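Local coordinates for protein serine-tRNA ligase (Naegleria fowleri, PDB 6BLJ) that probably catalyses the ATP-dependent attachment of serine to its cognate tRNA in the cytosol, with a nucleotide bound in its class II catalytic core, at residues R314-A319 with R329-E334; K335-V340 with M440-L445; E253-V258 with S284-A289. All coordinates share one frame; numbering follows the deposited sequence.

The three contacts show how a largely antiparallel sheet and the helices against it organise a class II synthetase core. Along the chain, contact 3 closes first, then contact 1, then contact 2. Contacts 1 and 2 follow each other on strand 332-342, their centres about 19 Å apart, and both touch AMP: contact 1 forms where the strand begins, contact 2 where it pairs with its neighbour, strand 436-447. Contact 3 joins segments 253-258 and 284-289, with its centre about 14 Å from that of contact 2 and about 18 Å from that of contact 1. Its helix 285-290 packs on F339 of contact 2, on the same face of the sheet as T444, which touches AMP.

Contact 1: R314-A319 with R329-E334; sequences RKEVGA and RVHQFE. With AMP (adenosine monophosphate), chain D.
R314 and F333 reach the nucleotide together, with the guanidinium and phenyl planes turned 59° apart. NE of R314 lies at the edge of the F333 ring, 3.8 Å from its CZ, while the adenine spreads over one face of that ring and brings N3 3.7 Å above its plane. The arginine chain is extended from CG to NE, which carries its tip to the phosphate: NH1 bonds to O1P and NH2 to O2P of AMP, both nearly straight. NE donates to A282 O, a third anchor that helps fix the rotation of the group. E316 divides its carboxylate. OE2 accepts from AMP N6 at 3.0 Å, and OE1 forms a salt bridge with R329 NH1, also 3.0 Å long; that nitrogen meets OE1 from above the carboxylate plane, and R329 has a second acidic partner in D323. At the backbone, H331 ND1 donates in its ring plane to R314 O at 2.8 Å, and H331 O accepts from R314 N. V330 completes the reading of the adenine, its N meeting N1 at 3.0 Å and its O receiving N6. Arginine on phosphate and phenylalanine under adenine are hallmarks of the motif 2 strand-loop-strand of class II aminoacyl-tRNA synthetases.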
loop_
_atom_site.group_PDB
_atom_site.type_symbol
_atom_site.label_atom_id
_atom_site.label_comp_id
_atom_site.label_asym_id
_atom_site.label_seq_id
_atom_site.Cartn_x
_atom_site.Cartn_y
_atom_site.Cartn_z
ATOM N N ARG A 314 -11.370 -7.295 3.991
ATOM C CA ARG A 314 -11.010 -6.948 2.623
ATOM C C ARG A 314 -10.990 -5.439 2.451
ATOM O O ARG A 314 -11.980 -4.764 2.744
ATOM C CB ARG A 314 -11.979 -7.592 1.633
ATOM C CG ARG A 314 -11.945 -9.108 1.726
ATOM C CD ARG A 314 -12.633 -9.731 0.580
ATOM N NE ARG A 314 -12.651 -11.173 0.711
ATOM C CZ ARG A 314 -12.959 -11.983 -0.288
ATOM N NH1 ARG A 314 -13.258 -11.464 -1.485
ATOM N NH2 ARG A 314 -12.979 -13.293 -0.084
ATOM N N LYS A 315 -9.870 -4.918 1.940
ATOM C CA LYS A 315 -9.725 -3.479 1.788
ATOM C C LYS A 315 -10.638 -2.932 0.684
ATOM O O LYS A 315 -11.050 -1.773 0.753
ATOM C CB LYS A 315 -8.267 -3.121 1.498
ATOM C CG LYS A 315 -7.295 -3.455 2.641
ATOM C CD LYS A 315 -5.954 -2.753 2.429
ATOM C CE LYS A 315 -5.343 -3.177 1.099
ATOM N NZ LYS A 315 -3.909 -2.816 1.028
ATOM N N GLU A 316 -10.970 -3.743 -0.322
ATOM C CA GLU A 316 -11.862 -3.317 -1.416
ATOM C C GLU A 316 -11.367 -2.030 -2.080
ATOM O O GLU A 316 -12.154 -1.162 -2.472
ATOM C CB GLU A 316 -13.303 -3.137 -0.918
ATOM C CG GLU A 316 -13.929 -4.423 -0.367
ATOM C CD GLU A 316 -14.100 -5.461 -1.447
ATOM O OE1 GLU A 316 -14.450 -5.050 -2.573
ATOM O OE2 GLU A 316 -13.889 -6.670 -1.174
ATOM N N VAL A 317 -10.048 -1.906 -2.219
ATOM C CA VAL A 317 -9.489 -0.680 -2.791
ATOM C C VAL A 317 -9.989 -0.466 -4.218
ATOM O O VAL A 317 -10.261 0.670 -4.625
ATOM C CB VAL A 317 -7.951 -0.697 -2.716
ATOM C CG1 VAL A 317 -7.363 0.476 -3.518
ATOM C CG2 VAL A 317 -7.531 -0.553 -1.274
ATOM N N GLY A 318 -10.102 -1.538 -5.001
ATOM C CA GLY A 318 -10.600 -1.394 -6.359
ATOM C C GLY A 318 -12.082 -1.055 -6.484
ATOM O O GLY A 318 -12.526 -0.717 -7.588
ATOM N N ALA A 319 -12.852 -1.119 -5.397
ATOM C CA ALA A 319 -14.304 -1.033 -5.495
ATOM C C ALA A 319 -14.869 0.213 -4.836
ATOM O O ALA A 319 -16.067 0.257 -4.536
ATOM C CB ALA A 319 -14.961 -2.280 -4.900
ATOM N N ARG A 329 -21.402 -5.092 0.452
ATOM C CA ARG A 329 -19.957 -5.070 0.240
ATOM C C ARG A 329 -19.343 -4.275 1.378
ATOM O O ARG A 329 -19.493 -3.045 1.428
ATOM C CB ARG A 329 -19.600 -4.444 -1.113
ATOM C CG ARG A 329 -18.099 -4.406 -1.380
ATOM C CD ARG A 329 -17.777 -3.662 -2.675
ATOM N NE ARG A 329 -18.438 -4.266 -3.826
ATOM C CZ ARG A 329 -17.971 -5.317 -4.493
ATOM N NH1 ARG A 329 -16.820 -5.878 -4.135
ATOM N NH2 ARG A 329 -18.652 -5.804 -5.525
ATOM N N VAL A 330 -18.625 -4.966 2.263
ATOM C CA VAL A 330 -18.058 -4.382 3.466
ATOM C C VAL A 330 -16.591 -4.801 3.569
ATOM O O VAL A 330 -16.096 -5.581 2.759
ATOM C CB VAL A 330 -18.849 -4.794 4.723
ATOM C CG1 VAL A 330 -20.217 -4.107 4.741
ATOM C CG2 VAL A 330 -19.028 -6.323 4.760
ATOM N N HIS A 331 -15.895 -4.259 4.576
ATOM C CA HIS A 331 -14.520 -4.643 4.876
ATOM C C HIS A 331 -14.427 -5.808 5.850
ATOM O O HIS A 331 -13.337 -6.366 6.003
ATOM C CB HIS A 331 -13.729 -3.472 5.471
ATOM C CG HIS A 331 -13.662 -2.269 4.585
ATOM N ND1 HIS A 331 -13.055 -2.287 3.348
ATOM C CD2 HIS A 331 -14.098 -1.000 4.773
ATOM C CE1 HIS A 331 -13.131 -1.082 2.806
ATOM N NE2 HIS A 331 -13.768 -0.285 3.646
ATOM N N GLN A 332 -15.538 -6.180 6.494
ATOM C CA GLN A 332 -15.546 -7.155 7.583
ATOM C C GLN A 332 -16.832 -7.967 7.520
ATOM O O GLN A 332 -17.927 -7.400 7.618
ATOM C CB GLN A 332 -15.426 -6.429 8.931
ATOM C CG GLN A 332 -15.550 -7.293 10.171
ATOM C CD GLN A 332 -15.695 -6.436 11.430
ATOM O OE1 GLN A 332 -14.951 -5.479 11.635
ATOM N NE2 GLN A 332 -16.680 -6.754 12.251
ATOM N N PHE A 333 -16.704 -9.286 7.377
ATOM C CA PHE A 333 -17.878 -10.154 7.329
ATOM C C PHE A 333 -17.473 -11.576 7.715
ATOM O O PHE A 333 -16.307 -11.972 7.578
ATOM C CB PHE A 333 -18.526 -10.119 5.929
ATOM C CG PHE A 333 -17.597 -10.566 4.810
ATOM C CD1 PHE A 333 -16.715 -9.672 4.227
ATOM C CD2 PHE A 333 -17.612 -11.876 4.350
ATOM C CE1 PHE A 333 -15.861 -10.066 3.184
ATOM C CE2 PHE A 333 -16.757 -12.282 3.321
ATOM C CZ PHE A 333 -15.878 -11.361 2.736
ATOM N N GLU A 334 -18.447 -12.344 8.212
ATOM C CA GLU A 334 -18.202 -13.753 8.512
ATOM C C GLU A 334 -18.545 -14.610 7.310
ATOM O O GLU A 334 -19.465 -14.299 6.544
ATOM C CB GLU A 334 -19.007 -14.242 9.727
ATOM C CG GLU A 334 -18.443 -13.771 11.057
ATOM C CD GLU A 334 -18.661 -12.271 11.294
ATOM O OE1 GLU A 334 -19.826 -11.807 11.177
ATOM O OE2 GLU A 334 -17.680 -11.567 11.613
HETATM P P AMP D . -14.593 -14.271 -3.266
HETATM O O1P AMP D . -14.196 -12.910 -3.839
HETATM O O2P AMP D . -13.684 -14.939 -2.311
HETATM O O3P AMP D . -14.992 -15.177 -4.422
HETATM O "O5'" AMP D . -15.942 -14.003 -2.463
HETATM C "C5'" AMP D . -16.699 -15.071 -1.908
HETATM C "C4'" AMP D . -18.035 -14.572 -1.403
HETATM O "O4'" AMP D . -17.839 -13.742 -0.229
HETATM C "C3'" AMP D . -18.800 -13.686 -2.362
HETATM O "O3'" AMP D . -19.537 -14.426 -3.317
HETATM C "C2'" AMP D . -19.672 -12.854 -1.438
HETATM O "O2'" AMP D . -20.802 -13.605 -1.028
HETATM C "C1'" AMP D . -18.751 -12.668 -0.235
HETATM N N9 AMP D . -17.990 -11.395 -0.275
HETATM C C8 AMP D . -16.871 -11.140 -1.025
HETATM N N7 AMP D . -16.388 -9.928 -0.869
HETATM C C5 AMP D . -17.246 -9.346 0.052
HETATM C C6 AMP D . -17.282 -8.066 0.641
HETATM N N6 AMP D . -16.363 -7.110 0.418
HETATM N N1 AMP D . -18.292 -7.796 1.493
HETATM C C2 AMP D . -19.185 -8.757 1.760
HETATM N N3 AMP D . -19.240 -10.006 1.289
HETATM C C4 AMP D . -18.243 -10.240 0.426
#

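Contact 2: K335-V340 with M440-L445; sequences KIEQFV and MLNSTL. With AMP (adenosine monophosphate), chain D.
Q338 N donates to S443 O over just 2.7 Å. This bond belongs to an antiparallel ladder in which Q338 with S443 and V340 with L441 are hydrogen-bonded pairs, each closed in both directions, while E337 with T444 and F339 with N442 are non-hydrogen-bonded ones. E337 gathers polar partners with both carboxylate oxygens. Its CG is anti to the backbone N (chi1 -179°), and OE2 receives N442 ND2 at 3.1 Å, the carboxylate and amide planes only 21° apart. K335 NZ, on the same strand, forms a 2.9 Å salt bridge with OE1 from well above the carboxylate plane; that ammonium also bonds to T283 OG1. A water modelled between E337 OE1 and T444 OG1 sits doubtfully close to both. Such paired strands form the antiparallel core sheet of class II synthetases, here with helix 348-366 against the face bearing Q338, V340 and L441, and helix 285-290 against F339 and N442. At the end of the ladder away from AMP, M440 makes a Met-aromatic contact: its SD comes in at the edge of the F339 ring, 5.0 Å from the centroid, while L441 O stands 3.9 Å above one face of the ring, toward its rim. Nearer AMP, K335 CD and T444 CG2 touch at 3.8 Å, their chains crossing at about a right angle.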
loop_
_atom_site.group_PDB
_atom_site.type_symbol
_atom_site.label_atom_id
_atom_site.label_comp_id
_atom_site.label_asym_id
_atom_site.label_seq_id
_atom_site.Cartn_x
_atom_site.Cartn_y
_atom_site.Cartn_z
ATOM N N LYS A 335 -17.787 -15.693 7.135
ATOM C CA LYS A 335 -18.008 -16.563 5.990
ATOM C C LYS A 335 -17.740 -18.016 6.374
ATOM O O LYS A 335 -16.722 -18.330 7.007
ATOM C CB LYS A 335 -17.137 -16.144 4.787
ATOM C CG LYS A 335 -17.355 -17.044 3.545
ATOM C CD LYS A 335 -16.745 -16.464 2.257
ATOM C CE LYS A 335 -15.224 -16.264 2.314
ATOM N NZ LYS A 335 -14.480 -17.486 2.741
ATOM N N ILE A 336 -18.664 -18.891 5.999
ATOM C CA ILE A 336 -18.486 -20.335 6.124
ATOM C C ILE A 336 -18.059 -20.856 4.763
ATOM O O ILE A 336 -18.740 -20.610 3.755
ATOM C CB ILE A 336 -19.775 -21.027 6.591
ATOM C CG1 ILE A 336 -20.333 -20.351 7.855
ATOM C CG2 ILE A 336 -19.535 -22.538 6.764
ATOM C CD1 ILE A 336 -19.398 -20.313 9.028
ATOM N N GLU A 337 -16.937 -21.568 4.735
ATOM C CA GLU A 337 -16.223 -21.924 3.517
ATOM C C GLU A 337 -16.078 -23.441 3.412
ATOM O O GLU A 337 -15.797 -24.118 4.411
ATOM C CB GLU A 337 -14.830 -21.241 3.515
ATOM C CG GLU A 337 -13.974 -21.498 2.278
ATOM C CD GLU A 337 -14.371 -20.616 1.098
ATOM O OE1 GLU A 337 -15.312 -19.798 1.235
ATOM O OE2 GLU A 337 -13.725 -20.730 0.035
ATOM N N GLN A 338 -16.320 -23.979 2.212
ATOM C CA GLN A 338 -15.951 -25.354 1.887
ATOM C C GLN A 338 -14.523 -25.376 1.357
ATOM O O GLN A 338 -14.181 -24.586 0.473
ATOM C CB GLN A 338 -16.867 -25.967 0.828
ATOM C CG GLN A 338 -18.352 -26.013 1.139
ATOM C CD GLN A 338 -19.137 -26.574 -0.051
ATOM O OE1 GLN A 338 -19.124 -27.767 -0.292
ATOM N NE2 GLN A 338 -19.806 -25.702 -0.798
ATOM N N PHE A 339 -13.702 -26.279 1.888
ATOM C CA PHE A 339 -12.313 -26.436 1.457
ATOM C C PHE A 339 -11.998 -27.926 1.389
ATOM O O PHE A 339 -12.224 -28.647 2.368
ATOM C CB PHE A 339 -11.347 -25.719 2.420
ATOM C CG PHE A 339 -9.910 -25.694 1.936
ATOM C CD1 PHE A 339 -9.077 -26.801 2.106
ATOM C CD2 PHE A 339 -9.403 -24.573 1.304
ATOM C CE1 PHE A 339 -7.767 -26.783 1.652
ATOM C CE2 PHE A 339 -8.091 -24.541 0.845
ATOM C CZ PHE A 339 -7.271 -25.648 1.014
ATOM N N VAL A 340 -11.509 -28.404 0.240
ATOM C CA VAL A 340 -11.286 -29.836 0.047
ATOM C C VAL A 340 -9.921 -30.091 -0.584
ATOM O O VAL A 340 -9.533 -29.419 -1.546
ATOM C CB VAL A 340 -12.393 -30.480 -0.812
ATOM C CG1 VAL A 340 -12.180 -32.007 -0.888
ATOM C CG2 VAL A 340 -13.778 -30.175 -0.234
ATOM N N MET A 440 -6.505 -29.053 -4.763
ATOM C CA MET A 440 -7.238 -28.280 -3.775
ATOM C C MET A 440 -8.370 -27.508 -4.439
ATOM O O MET A 440 -8.204 -26.942 -5.528
ATOM C CB MET A 440 -6.322 -27.287 -3.034
ATOM C CG MET A 440 -5.597 -27.844 -1.824
ATOM S SD MET A 440 -4.481 -26.589 -1.135
ATOM C CE MET A 440 -4.006 -27.445 0.362
ATOM N N LEU A 441 -9.510 -27.468 -3.753
ATOM C CA LEU A 441 -10.698 -26.739 -4.180
ATOM C C LEU A 441 -11.241 -25.913 -3.021
ATOM O O LEU A 441 -11.049 -26.256 -1.849
ATOM C CB LEU A 441 -11.815 -27.686 -4.658
ATOM C CG LEU A 441 -11.461 -28.705 -5.747
ATOM C CD1 LEU A 441 -11.028 -30.018 -5.115
ATOM C CD2 LEU A 441 -12.661 -28.895 -6.675
ATOM N N ASN A 442 -11.955 -24.836 -3.355
ATOM C CA ASN A 442 -12.681 -24.084 -2.343
ATOM C C ASN A 442 -13.991 -23.573 -2.924
ATOM O O ASN A 442 -14.102 -23.325 -4.126
ATOM C CB ASN A 442 -11.871 -22.892 -1.809
ATOM C CG ASN A 442 -11.698 -21.799 -2.846
ATOM O OD1 ASN A 442 -10.808 -21.860 -3.685
ATOM N ND2 ASN A 442 -12.561 -20.798 -2.794
ATOM N N SER A 443 -14.981 -23.422 -2.051
ATOM C CA SER A 443 -16.273 -22.863 -2.412
ATOM C C SER A 443 -16.913 -22.211 -1.199
ATOM O O SER A 443 -17.018 -22.837 -0.142
ATOM C CB SER A 443 -17.224 -23.932 -2.964
ATOM O OG SER A 443 -18.467 -23.326 -3.291
ATOM N N THR A 444 -17.367 -20.975 -1.366
ATOM C CA THR A 444 -18.248 -20.376 -0.378
ATOM C C THR A 444 -19.396 -21.317 -0.045
ATOM O O THR A 444 -19.965 -21.955 -0.929
ATOM C CB THR A 444 -18.870 -19.085 -0.906
ATOM O OG1 THR A 444 -17.918 -18.350 -1.682
ATOM C CG2 THR A 444 -19.430 -18.250 0.265
ATOM N N LEU A 445 -19.736 -21.410 1.238
ATOM C CA LEU A 445 -21.087 -21.821 1.588
ATOM C C LEU A 445 -21.948 -20.585 1.818
ATOM O O LEU A 445 -22.899 -20.346 1.069
ATOM C CB LEU A 445 -21.136 -22.737 2.823
ATOM C CG LEU A 445 -22.507 -23.430 2.959
ATOM C CD1 LEU A 445 -22.696 -24.498 1.859
ATOM C CD2 LEU A 445 -22.733 -24.058 4.308
HETATM P P AMP D . -14.593 -14.271 -3.266
HETATM O O1P AMP D . -14.196 -12.910 -3.839
HETATM O O2P AMP D . -13.684 -14.939 -2.311
HETATM O O3P AMP D . -14.992 -15.177 -4.422
HETATM O "O5'" AMP D . -15.942 -14.003 -2.463
HETATM C "C5'" AMP D . -16.699 -15.071 -1.908
HETATM C "C4'" AMP D . -18.035 -14.572 -1.403
HETATM O "O4'" AMP D . -17.839 -13.742 -0.229
HETATM C "C3'" AMP D . -18.800 -13.686 -2.362
HETATM O "O3'" AMP D . -19.537 -14.426 -3.317
HETATM C "C2'" AMP D . -19.672 -12.854 -1.438
HETATM O "O2'" AMP D . -20.802 -13.605 -1.028
HETATM C "C1'" AMP D . -18.751 -12.668 -0.235
HETATM N N9 AMP D . -17.990 -11.395 -0.275
HETATM C C8 AMP D . -16.871 -11.140 -1.025
HETATM N N7 AMP D . -16.388 -9.928 -0.869
HETATM C C5 AMP D . -17.246 -9.346 0.052
HETATM C C6 AMP D . -17.282 -8.066 0.641
HETATM N N6 AMP D . -16.363 -7.110 0.418
HETATM N N1 AMP D . -18.292 -7.796 1.493
HETATM C C2 AMP D . -19.185 -8.757 1.760
HETATM N N3 AMP D . -19.240 -10.006 1.289
HETATM C C4 AMP D . -18.243 -10.240 0.426
HETATM O O HOH W 1 -15.700 -18.248 -0.579
#

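Contact 3: E253-V258 with S284-A289; sequences EQMKKV and SEQPIA
V258 and Q286 carry the apolar share of this contact, in which the end of helix 252-256 and the residues after it meet helix 285-290. The methyls of V258 divide between two residues one turn apart: CG2 rests 3.8 Å from Q286 CB, CG1 reaches A289 CB at the same 3.8 Å, and both lie near the backbone oxygen of Q286. A second kind of interaction joins thioether and amide. M255 leaves the helix with CG anti to its backbone N (chi1 -177°), then bends at the next two torsions, bringing SD over the face of the Q286 carboxamide, 3.7 Å from its CD. The methyl CE lies 3.5 Å from Q286 OE1. That oxygen accepts from A282 N, which helps hold the amide flat against the sulfur. Polar bridging comes last and is slight: one water accepts from Q286 NE2 at 2.9 Å and donates to V258 O over a longer 3.3 Å. M250 of strand 249-251 also packs on M255, V258 and Q286. No direct hydrogen bond links the two segments, so they are joined chiefly by van der Waals fit, with the amide oxygen of Q286 bonded to A282 N and NE2 to a water.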
loop_
_atom_site.group_PDB
_atom_site.type_symbol
_atom_site.label_atom_id
_atom_site.label_comp_id
_atom_site.label_asym_id
_atom_site.label_seq_id
_atom_site.Cartn_x
_atom_site.Cartn_y
_atom_site.Cartn_z
ATOM N N GLU A 253 5.110 -14.225 5.050
ATOM C CA GLU A 253 5.693 -15.310 4.277
ATOM C C GLU A 253 4.703 -16.452 4.092
ATOM O O GLU A 253 4.735 -17.116 3.050
ATOM C CB GLU A 253 6.998 -15.783 4.915
ATOM C CG GLU A 253 8.156 -14.774 4.753
ATOM C CD GLU A 253 8.357 -14.299 3.310
ATOM O OE1 GLU A 253 8.419 -15.139 2.384
ATOM O OE2 GLU A 253 8.440 -13.072 3.096
ATOM N N GLN A 254 3.799 -16.670 5.050
ATOM C CA GLN A 254 2.772 -17.690 4.865
ATOM C C GLN A 254 1.743 -17.236 3.838
ATOM O O GLN A 254 1.338 -18.010 2.962
ATOM C CB GLN A 254 2.117 -17.982 6.222
ATOM C CG GLN A 254 3.064 -18.654 7.220
ATOM C CD GLN A 254 3.212 -20.133 6.965
ATOM O OE1 GLN A 254 2.212 -20.848 6.906
ATOM N NE2 GLN A 254 4.450 -20.611 6.840
ATOM N N MET A 255 1.300 -15.978 3.933
ATOM C CA MET A 255 0.314 -15.477 2.976
ATOM C C MET A 255 0.860 -15.514 1.546
ATOM O O MET A 255 0.119 -15.793 0.596
ATOM C CB MET A 255 -0.116 -14.058 3.361
ATOM C CG MET A 255 -1.210 -13.450 2.458
ATOM S SD MET A 255 -2.766 -14.371 2.575
ATOM C CE MET A 255 -3.462 -13.645 4.070
ATOM N N LYS A 256 2.161 -15.257 1.370
ATOM C CA LYS A 256 2.724 -15.292 0.020
ATOM C C LYS A 256 2.636 -16.678 -0.621
ATOM O O LYS A 256 2.679 -16.784 -1.852
ATOM C CB LYS A 256 4.180 -14.813 0.050
ATOM C CG LYS A 256 4.296 -13.294 -0.011
ATOM C CD LYS A 256 5.602 -12.765 0.555
ATOM C CE LYS A 256 6.787 -13.068 -0.337
ATOM N NZ LYS A 256 8.058 -12.509 0.233
ATOM N N LYS A 257 2.485 -17.738 0.180
ATOM C CA LYS A 257 2.361 -19.087 -0.362
ATOM C C LYS A 257 0.953 -19.439 -0.823
ATOM O O LYS A 257 0.791 -20.454 -1.514
ATOM C CB LYS A 257 2.804 -20.123 0.678
ATOM C CG LYS A 257 4.246 -19.965 1.188
ATOM C CD LYS A 257 4.554 -20.984 2.290
ATOM C CE LYS A 257 5.994 -20.881 2.821
ATOM N NZ LYS A 257 6.977 -21.374 1.815
ATOM N N VAL A 258 -0.069 -18.658 -0.460
ATOM C CA VAL A 258 -1.453 -19.023 -0.749
ATOM C C VAL A 258 -2.205 -17.964 -1.546
ATOM O O VAL A 258 -3.378 -18.172 -1.858
ATOM C CB VAL A 258 -2.230 -19.335 0.549
ATOM C CG1 VAL A 258 -1.546 -20.424 1.364
ATOM C CG2 VAL A 258 -2.411 -18.056 1.387
ATOM N N SER A 284 -11.121 -17.729 5.008
ATOM C CA SER A 284 -10.503 -18.835 5.738
ATOM C C SER A 284 -9.775 -19.793 4.807
ATOM O O SER A 284 -8.977 -20.614 5.280
ATOM C CB SER A 284 -11.546 -19.613 6.568
ATOM O OG SER A 284 -12.567 -20.165 5.742
ATOM N N GLU A 285 -10.009 -19.701 3.500
ATOM C CA GLU A 285 -9.291 -20.569 2.574
ATOM C C GLU A 285 -7.779 -20.338 2.644
ATOM O O GLU A 285 -6.986 -21.273 2.451
ATOM C CB GLU A 285 -9.836 -20.332 1.164
ATOM C CG GLU A 285 -9.143 -21.115 0.106
ATOM C CD GLU A 285 -8.365 -20.221 -0.802
ATOM O OE1 GLU A 285 -8.992 -19.318 -1.412
ATOM O OE2 GLU A 285 -7.133 -20.410 -0.882
ATOM N N GLN A 286 -7.362 -19.095 2.941
ATOM C CA GLN A 286 -5.934 -18.793 3.025
ATOM C C GLN A 286 -5.248 -19.520 4.182
ATOM O O GLN A 286 -4.230 -20.193 3.939
ATOM C CB GLN A 286 -5.738 -17.268 3.074
ATOM C CG GLN A 286 -6.016 -16.594 1.702
ATOM C CD GLN A 286 -6.287 -15.085 1.805
ATOM O OE1 GLN A 286 -6.584 -14.559 2.883
ATOM N NE2 GLN A 286 -6.166 -14.391 0.684
ATOM N N PRO A 287 -5.707 -19.426 5.441
ATOM C CA PRO A 287 -5.037 -20.202 6.499
ATOM C C PRO A 287 -5.271 -21.702 6.394
ATOM O O PRO A 287 -4.395 -22.487 6.785
ATOM C CB PRO A 287 -5.636 -19.633 7.799
ATOM C CG PRO A 287 -6.981 -19.062 7.389
ATOM C CD PRO A 287 -6.717 -18.498 6.001
ATOM N N ILE A 288 -6.422 -22.137 5.882
ATOM C CA ILE A 288 -6.650 -23.575 5.769
ATOM C C ILE A 288 -5.717 -24.183 4.723
ATOM O O ILE A 288 -5.251 -25.320 4.873
ATOM C CB ILE A 288 -8.133 -23.867 5.467
ATOM C CG1 ILE A 288 -9.016 -23.437 6.655
ATOM C CG2 ILE A 288 -8.345 -25.358 5.185
ATOM C CD1 ILE A 288 -10.499 -23.480 6.340
ATOM N N ALA A 289 -5.451 -23.452 3.635
ATOM C CA ALA A 289 -4.437 -23.892 2.682
ATOM C C ALA A 289 -3.066 -23.978 3.343
ATOM O O ALA A 289 -2.378 -24.996 3.236
ATOM C CB ALA A 289 -4.395 -22.947 1.475
HETATM O O HOH W 2 -5.852 -16.019 -1.681
#